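Local coordinates for monoamine oxidase regulatory protein, putative (Archaeoglobus fulgidus, PDB 1Q6W) that probably acts as a hot dog-fold enzyme of the MaoC-like dehydratase family, though its precise activity is not established, at residues K23-D35 with L70-I83. Sequence-based numbering, arbitrary orientation.
Sequences KIEGLPRTVTETD and LVLSIALGMVDQVI
The Arg29 guanidinium is gripped by an acid and covered by a hydrocarbon from the central helix. Its NH1 forms a salt bridge to Asp35 OD2 (2.9 Å), which lies at the edge of the guanidinium, in its plane, while Ile74 CD1 sits over one face, 3.6 Å from Arg29 NH1. Ile74 CG2 runs beside the stem of the arginine, 3.8 Å from Arg29 CD; the bend at chi3 (-88°) turns the planar group from that stem toward the acid. The other carboxylate oxygen, Asp35 OD1, accepts a hydrogen bond from N of Thr32 (3.0 Å), the N-cap residue of helix 33-43, so one aspartate ties both the arginine and the helix end. Arg29 NH2 donates a hydrogen bond to Leu42 O of the second subunit. Further along, the strand meets the helix through aliphatic groups and backbone carbonyls. The selenium of Met78, a selenomethionine, faces Leu27 O, and Gly26, which has no side chain, brings its CA to 4.7 Å from Val79 CA. At the far end Ile24 CG2 rests 3.8 Å from Val82 CB, and the Ile24 and Ile83 side chains cross at about a right angle, CD1 against CD1. The contact joins the edge strand, whose residues 23-25 run at 105° to helix 70-83, to the central helix that the antiparallel sheet wraps in the hot dog fold. With its charge paired in plane and its face against Ile74, the Arg29 guanidinium is probably held in orientation for the bond between subunits.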
ATOM      1  N   LYS A  23     -10.612  -6.906 -17.954  1.00 43.81           N
ATOM      2  CA  LYS A  23      -9.373  -7.156 -17.248  1.00 43.75           C
ATOM      3  C   LYS A  23      -8.198  -6.386 -17.859  1.00 40.22           C
ATOM      4  O   LYS A  23      -8.101  -6.235 -19.071  1.00 40.13           O
ATOM      5  CB  LYS A  23      -9.073  -8.670 -17.232  1.00 61.45           C
ATOM      6  CG  LYS A  23      -7.814  -9.028 -16.449  1.00 65.90           C
ATOM      7  CD  LYS A  23      -7.551 -10.524 -16.389  1.00 70.99           C
ATOM      8  CE  LYS A  23      -8.504 -11.230 -15.442  1.00 75.57           C
ATOM      9  NZ  LYS A  23      -8.132 -12.663 -15.280  1.00 84.40           N
ATOM     10  N   ILE A  24      -7.312  -5.899 -17.000  1.00 49.43           N
ATOM     11  CA  ILE A  24      -6.132  -5.162 -17.431  1.00 48.86           C
ATOM     12  C   ILE A  24      -4.894  -5.987 -17.104  1.00 46.96           C
ATOM     13  O   ILE A  24      -4.737  -6.456 -15.978  1.00 46.10           O
ATOM     14  CB  ILE A  24      -6.025  -3.806 -16.713  1.00 45.96           C
ATOM     15  CG1 ILE A  24      -7.250  -2.955 -17.035  1.00 43.79           C
ATOM     16  CG2 ILE A  24      -4.775  -3.081 -17.158  1.00 44.52           C
ATOM     17  CD1 ILE A  24      -7.364  -1.712 -16.190  1.00 44.17           C
ATOM     18  N   GLU A  25      -4.015  -6.151 -18.088  1.00 43.02           N
ATOM     19  CA  GLU A  25      -2.803  -6.939 -17.922  1.00 42.92           C
ATOM     20  C   GLU A  25      -1.594  -6.014 -17.842  1.00 39.40           C
ATOM     21  O   GLU A  25      -1.253  -5.342 -18.809  1.00 39.39           O
ATOM     22  CB  GLU A  25      -2.654  -7.895 -19.106  1.00104.15           C
ATOM     23  CG  GLU A  25      -1.977  -9.209 -18.774  1.00116.51           C
ATOM     24  CD  GLU A  25      -2.845 -10.111 -17.917  1.00123.03           C
ATOM     25  OE1 GLU A  25      -3.195  -9.705 -16.791  1.00128.43           O
ATOM     26  OE2 GLU A  25      -3.182 -11.225 -18.370  1.00129.52           O
ATOM     27  N   GLY A  26      -0.944  -5.968 -16.687  1.00 35.19           N
ATOM     28  CA  GLY A  26       0.217  -5.114 -16.527  1.00 30.18           C
ATOM     29  C   GLY A  26       1.481  -5.731 -17.111  1.00 31.57           C
ATOM     30  O   GLY A  26       1.561  -6.950 -17.339  1.00 29.82           O
ATOM     31  N   LEU A  27       2.481  -4.890 -17.363  1.00 41.39           N
ATOM     32  CA  LEU A  27       3.735  -5.346 -17.935  1.00 36.87           C
ATOM     33  C   LEU A  27       4.629  -5.894 -16.820  1.00 34.49           C
ATOM     34  O   LEU A  27       4.894  -5.220 -15.842  1.00 35.70           O
ATOM     35  CB  LEU A  27       4.388  -4.168 -18.686  1.00 35.01           C
ATOM     36  CG  LEU A  27       5.743  -4.248 -19.415  1.00 36.53           C
ATOM     37  CD1 LEU A  27       6.866  -3.916 -18.454  1.00 35.77           C
ATOM     38  CD2 LEU A  27       5.927  -5.620 -20.059  1.00 34.55           C
ATOM     39  N   PRO A  28       5.109  -7.127 -16.952  1.00 37.61           N
ATOM     40  CA  PRO A  28       5.967  -7.753 -15.944  1.00 39.64           C
ATOM     41  C   PRO A  28       7.339  -7.107 -15.724  1.00 42.02           C
ATOM     42  O   PRO A  28       7.944  -6.572 -16.660  1.00 46.51           O
ATOM     43  CB  PRO A  28       6.119  -9.187 -16.462  1.00 20.75           C
ATOM     44  CG  PRO A  28       4.948  -9.386 -17.291  1.00 19.65           C
ATOM     45  CD  PRO A  28       4.803  -8.080 -18.017  1.00 21.26           C
ATOM     46  N   ARG A  29       7.816  -7.164 -14.484  1.00 30.74           N
ATOM     47  CA  ARG A  29       9.139  -6.652 -14.143  1.00 30.35           C
ATOM     48  C   ARG A  29       9.758  -7.441 -12.983  1.00 32.13           C
ATOM     49  O   ARG A  29       9.054  -7.921 -12.085  1.00 33.21           O
ATOM     50  CB  ARG A  29       9.117  -5.144 -13.816  1.00 27.52           C
ATOM     51  CG  ARG A  29       8.162  -4.696 -12.735  1.00 25.86           C
ATOM     52  CD  ARG A  29       8.230  -3.168 -12.567  1.00 24.15           C
ATOM     53  NE  ARG A  29       9.256  -2.755 -11.616  1.00 24.35           N
ATOM     54  CZ  ARG A  29       9.265  -1.581 -10.986  1.00 20.14           C
ATOM     55  NH1 ARG A  29      10.226  -1.292 -10.125  1.00 16.38           N
ATOM     56  NH2 ARG A  29       8.316  -0.698 -11.222  1.00 17.06           N
ATOM     57  N   THR A  30      11.076  -7.592 -13.027  1.00 16.25           N
ATOM     58  CA  THR A  30      11.803  -8.327 -12.022  1.00 18.48           C
ATOM     59  C   THR A  30      12.060  -7.483 -10.787  1.00 18.05           C
ATOM     60  O   THR A  30      12.705  -6.449 -10.870  1.00 20.77           O
ATOM     61  CB  THR A  30      13.162  -8.813 -12.577  1.00 29.10           C
ATOM     62  OG1 THR A  30      12.945  -9.615 -13.746  1.00 30.62           O
ATOM     63  CG2 THR A  30      13.896  -9.650 -11.562  1.00 22.42           C
ATOM     64  N   VAL A  31      11.547  -7.920  -9.634  1.00 31.09           N
ATOM     65  CA  VAL A  31      11.768  -7.172  -8.410  1.00 36.29           C
ATOM     66  C   VAL A  31      13.258  -7.301  -8.099  1.00 28.83           C
ATOM     67  O   VAL A  31      13.830  -8.372  -8.159  1.00 27.45           O
ATOM     68  CB  VAL A  31      10.921  -7.710  -7.252  1.00 51.90           C
ATOM     69  CG1 VAL A  31      11.262  -9.147  -7.000  1.00 54.77           C
ATOM     70  CG2 VAL A  31      11.181  -6.891  -6.012  1.00 48.84           C
ATOM     71  N   THR A  32      13.882  -6.195  -7.746  1.00 18.56           N
ATOM     72  CA  THR A  32      15.315  -6.181  -7.512  1.00 21.31           C
ATOM     73  C   THR A  32      15.739  -5.596  -6.164  1.00 17.82           C
ATOM     74  O   THR A  32      14.938  -5.020  -5.434  1.00 17.84           O
ATOM     75  CB  THR A  32      15.989  -5.367  -8.642  1.00 33.42           C
ATOM     76  OG1 THR A  32      17.388  -5.320  -8.405  1.00 41.15           O
ATOM     77  CG2 THR A  32      15.469  -3.932  -8.669  1.00 28.35           C
ATOM     78  N   GLU A  33      17.018  -5.739  -5.840  1.00 33.17           N
ATOM     79  CA  GLU A  33      17.582  -5.204  -4.606  1.00 34.15           C
ATOM     80  C   GLU A  33      17.347  -3.693  -4.584  1.00 31.85           C
ATOM     81  O   GLU A  33      16.857  -3.141  -3.601  1.00 31.67           O
ATOM     82  CB  GLU A  33      19.061  -5.492  -4.575  1.00 38.00           C
ATOM     83  CG  GLU A  33      19.749  -5.086  -3.305  1.00 44.10           C
ATOM     84  CD  GLU A  33      21.250  -4.943  -3.495  1.00 46.59           C
ATOM     85  OE1 GLU A  33      21.680  -3.908  -4.096  1.00 49.69           O
ATOM     86  OE2 GLU A  33      21.985  -5.866  -3.058  1.00 45.98           O
ATOM     87  N   THR A  34      17.674  -3.034  -5.687  1.00 28.97           N
ATOM     88  CA  THR A  34      17.463  -1.596  -5.823  1.00 28.03           C
ATOM     89  C   THR A  34      16.010  -1.225  -5.486  1.00 27.78           C
ATOM     90  O   THR A  34      15.746  -0.195  -4.841  1.00 25.77           O
ATOM     91  CB  THR A  34      17.807  -1.128  -7.266  1.00 27.98           C
ATOM     92  OG1 THR A  34      19.201  -1.346  -7.506  1.00 26.76           O
ATOM     93  CG2 THR A  34      17.500   0.368  -7.456  1.00 27.06           C
ATOM     94  N   ASP A  35      15.080  -2.063  -5.938  1.00 24.11           N
ATOM     95  CA  ASP A  35      13.657  -1.872  -5.666  1.00 20.98           C
ATOM     96  C   ASP A  35      13.409  -1.906  -4.162  1.00 22.19           C
ATOM     97  O   ASP A  35      12.770  -0.997  -3.605  1.00 19.66           O
ATOM     98  CB  ASP A  35      12.822  -2.983  -6.325  1.00 29.86           C
ATOM     99  CG  ASP A  35      12.534  -2.720  -7.791  1.00 34.54           C
ATOM    100  OD1 ASP A  35      12.446  -3.700  -8.571  1.00 34.68           O
ATOM    101  OD2 ASP A  35      12.380  -1.532  -8.169  1.00 36.41           O
ATOM    102  N   LEU A  70       5.601  -2.936  -1.110  1.00 34.99           N
ATOM    103  CA  LEU A  70       6.327  -2.684  -2.337  1.00 33.82           C
ATOM    104  C   LEU A  70       5.665  -3.433  -3.493  1.00 34.66           C
ATOM    105  O   LEU A  70       5.407  -2.867  -4.564  1.00 33.87           O
ATOM    106  CB  LEU A  70       7.787  -3.117  -2.208  1.00 29.81           C
ATOM    107  CG  LEU A  70       8.575  -3.090  -3.527  1.00 31.17           C
ATOM    108  CD1 LEU A  70       8.640  -1.664  -4.078  1.00 31.60           C
ATOM    109  CD2 LEU A  70       9.947  -3.668  -3.300  1.00 32.79           C
ATOM    110  N   VAL A  71       5.389  -4.711  -3.274  1.00 32.79           N
ATOM    111  CA  VAL A  71       4.759  -5.509  -4.313  1.00 30.71           C
ATOM    112  C   VAL A  71       3.395  -4.933  -4.694  1.00 32.80           C
ATOM    113  O   VAL A  71       3.019  -4.900  -5.875  1.00 33.91           O
ATOM    114  CB  VAL A  71       4.582  -6.976  -3.868  1.00 21.61           C
ATOM    115  CG1 VAL A  71       4.023  -7.785  -5.019  1.00 20.81           C
ATOM    116  CG2 VAL A  71       5.930  -7.560  -3.426  1.00 18.29           C
ATOM    117  N   LEU A  72       2.655  -4.473  -3.693  1.00 21.61           N
ATOM    118  CA  LEU A  72       1.345  -3.908  -3.940  1.00 21.01           C
ATOM    119  C   LEU A  72       1.480  -2.631  -4.771  1.00 20.98           C
ATOM    120  O   LEU A  72       0.778  -2.444  -5.754  1.00 21.02           O
ATOM    121  CB  LEU A  72       0.641  -3.624  -2.608  1.00 19.32           C
ATOM    122  CG  LEU A  72      -0.796  -3.080  -2.688  1.00 19.98           C
ATOM    123  CD1 LEU A  72      -1.655  -3.980  -3.583  1.00 16.14           C
ATOM    124  CD2 LEU A  72      -1.389  -2.966  -1.282  1.00 18.14           C
ATOM    125  N   SER A  73       2.401  -1.764  -4.378  1.00 25.69           N
ATOM    126  CA  SER A  73       2.643  -0.513  -5.085  1.00 25.91           C
ATOM    127  C   SER A  73       3.079  -0.747  -6.534  1.00 27.68           C
ATOM    128  O   SER A  73       2.552  -0.118  -7.457  1.00 27.99           O
ATOM    129  CB  SER A  73       3.712   0.306  -4.368  1.00 34.69           C
ATOM    130  OG  SER A  73       3.229   0.779  -3.127  1.00 39.62           O
ATOM    131  N   ILE A  74       4.047  -1.637  -6.739  1.00 18.06           N
ATOM    132  CA  ILE A  74       4.480  -1.913  -8.088  1.00 16.16           C
ATOM    133  C   ILE A  74       3.333  -2.484  -8.911  1.00 18.77           C
ATOM    134  O   ILE A  74       3.154  -2.130 -10.065  1.00 18.53           O
ATOM    135  CB  ILE A  74       5.681  -2.870  -8.116  1.00 17.00           C
ATOM    136  CG1 ILE A  74       6.930  -2.160  -7.531  1.00 15.98           C
ATOM    137  CG2 ILE A  74       5.946  -3.311  -9.560  1.00 17.68           C
ATOM    138  CD1 ILE A  74       8.217  -2.978  -7.598  1.00 13.59           C
ATOM    139  N   ALA A  75       2.527  -3.347  -8.296  1.00 37.54           N
ATOM    140  CA  ALA A  75       1.381  -3.959  -8.976  1.00 36.60           C
ATOM    141  C   ALA A  75       0.386  -2.904  -9.445  1.00 36.62           C
ATOM    142  O   ALA A  75       0.104  -2.805 -10.637  1.00 36.31           O
ATOM    143  CB  ALA A  75       0.696  -4.940  -8.051  1.00 31.12           C
ATOM    144  N   LEU A  76      -0.155  -2.125  -8.507  1.00 19.99           N
ATOM    145  CA  LEU A  76      -1.102  -1.084  -8.870  1.00 23.63           C
ATOM    146  C   LEU A  76      -0.490  -0.182  -9.943  1.00 26.38           C
ATOM    147  O   LEU A  76      -1.163   0.266 -10.866  1.00 25.15           O
ATOM    148  CB  LEU A  76      -1.456  -0.267  -7.649  1.00 19.28           C
ATOM    149  CG  LEU A  76      -2.274  -1.038  -6.604  1.00 26.61           C
ATOM    150  CD1 LEU A  76      -2.430  -0.218  -5.319  1.00 23.98           C
ATOM    151  CD2 LEU A  76      -3.655  -1.409  -7.200  1.00 23.11           C
ATOM    152  N   GLY A  77       0.814   0.042  -9.823  1.00 26.15           N
ATOM    153  CA  GLY A  77       1.511   0.887 -10.756  1.00 26.74           C
ATOM    154  C   GLY A  77       1.538   0.361 -12.162  1.00 31.65           C
ATOM    155  O   GLY A  77       1.226   1.097 -13.088  1.00 31.32           O
HETATM  156  N   MSE A  78       1.905  -0.898 -12.351  1.00 44.18           N
HETATM  157  CA  MSE A  78       1.967  -1.401 -13.706  1.00 47.40           C
HETATM  158  C   MSE A  78       0.589  -1.541 -14.344  1.00 45.80           C
HETATM  159  O   MSE A  78       0.462  -1.569 -15.569  1.00 44.75           O
HETATM  160  CB  MSE A  78       2.775  -2.705 -13.775  1.00111.57           C
HETATM  161  CG  MSE A  78       2.327  -3.823 -12.856  1.00121.19           C
HETATM  162 SE   MSE A  78       3.549  -5.350 -12.915  1.00136.53          SE
HETATM  163  CE  MSE A  78       4.077  -5.408 -11.068  1.00141.66           C
ATOM    164  N   VAL A  79      -0.449  -1.592 -13.518  1.00 42.54           N
ATOM    165  CA  VAL A  79      -1.815  -1.694 -14.028  1.00 42.14           C
ATOM    166  C   VAL A  79      -2.272  -0.319 -14.484  1.00 42.89           C
ATOM    167  O   VAL A  79      -2.892  -0.180 -15.537  1.00 44.15           O
ATOM    168  CB  VAL A  79      -2.801  -2.225 -12.935  1.00 23.47           C
ATOM    169  CG1 VAL A  79      -4.226  -1.822 -13.249  1.00 15.88           C
ATOM    170  CG2 VAL A  79      -2.710  -3.752 -12.870  1.00 19.21           C
ATOM    171  N   ASP A  80      -1.961   0.697 -13.680  1.00 36.49           N
ATOM    172  CA  ASP A  80      -2.338   2.061 -14.006  1.00 37.31           C
ATOM    173  C   ASP A  80      -1.604   2.539 -15.258  1.00 37.27           C
ATOM    174  O   ASP A  80      -2.136   3.320 -16.046  1.00 34.64           O
ATOM    175  CB  ASP A  80      -2.036   2.990 -12.836  1.00 86.86           C
ATOM    176  CG  ASP A  80      -2.776   4.310 -12.942  1.00 92.16           C
ATOM    177  OD1 ASP A  80      -4.023   4.297 -13.022  1.00 92.30           O
ATOM    178  OD2 ASP A  80      -2.116   5.367 -12.944  1.00 93.87           O
ATOM    179  N   GLN A  81      -0.383   2.053 -15.447  1.00 45.73           N
ATOM    180  CA  GLN A  81       0.408   2.423 -16.608  1.00 42.52           C
ATOM    181  C   GLN A  81      -0.336   2.090 -17.904  1.00 39.27           C
ATOM    182  O   GLN A  81      -0.246   2.830 -18.876  1.00 40.38           O
ATOM    183  CB  GLN A  81       1.751   1.702 -16.564  1.00 46.90           C
ATOM    184  CG  GLN A  81       2.842   2.399 -17.340  1.00 49.17           C
ATOM    185  CD  GLN A  81       4.202   1.778 -17.094  1.00 50.65           C
ATOM    186  OE1 GLN A  81       4.572   1.509 -15.955  1.00 51.89           O
ATOM    187  NE2 GLN A  81       4.955   1.550 -18.162  1.00 53.03           N
ATOM    188  N   VAL A  82      -1.070   0.980 -17.911  1.00 35.42           N
ATOM    189  CA  VAL A  82      -1.828   0.587 -19.091  1.00 34.33           C
ATOM    190  C   VAL A  82      -3.022   1.522 -19.321  1.00 33.35           C
ATOM    191  O   VAL A  82      -3.309   1.919 -20.455  1.00 34.03           O
ATOM    192  CB  VAL A  82      -2.351  -0.850 -18.973  1.00 29.11           C
ATOM    193  CG1 VAL A  82      -3.257  -1.168 -20.128  1.00 28.37           C
ATOM    194  CG2 VAL A  82      -1.191  -1.816 -18.956  1.00 29.94           C
ATOM    195  N   ILE A  83      -3.718   1.876 -18.246  1.00 26.52           N
ATOM    196  CA  ILE A  83      -4.863   2.770 -18.360  1.00 25.72           C
ATOM    197  C   ILE A  83      -4.382   4.132 -18.838  1.00 24.73           C
ATOM    198  O   ILE A  83      -4.938   4.720 -19.761  1.00 22.31           O
ATOM    199  CB  ILE A  83      -5.579   2.912 -17.003  1.00 33.14           C
ATOM    200  CG1 ILE A  83      -6.242   1.582 -16.635  1.00 34.01           C
ATOM    201  CG2 ILE A  83      -6.609   4.005 -17.072  1.00 29.58           C
ATOM    202  CD1 ILE A  83      -6.865   1.582 -15.257  1.00 43.41           C
TER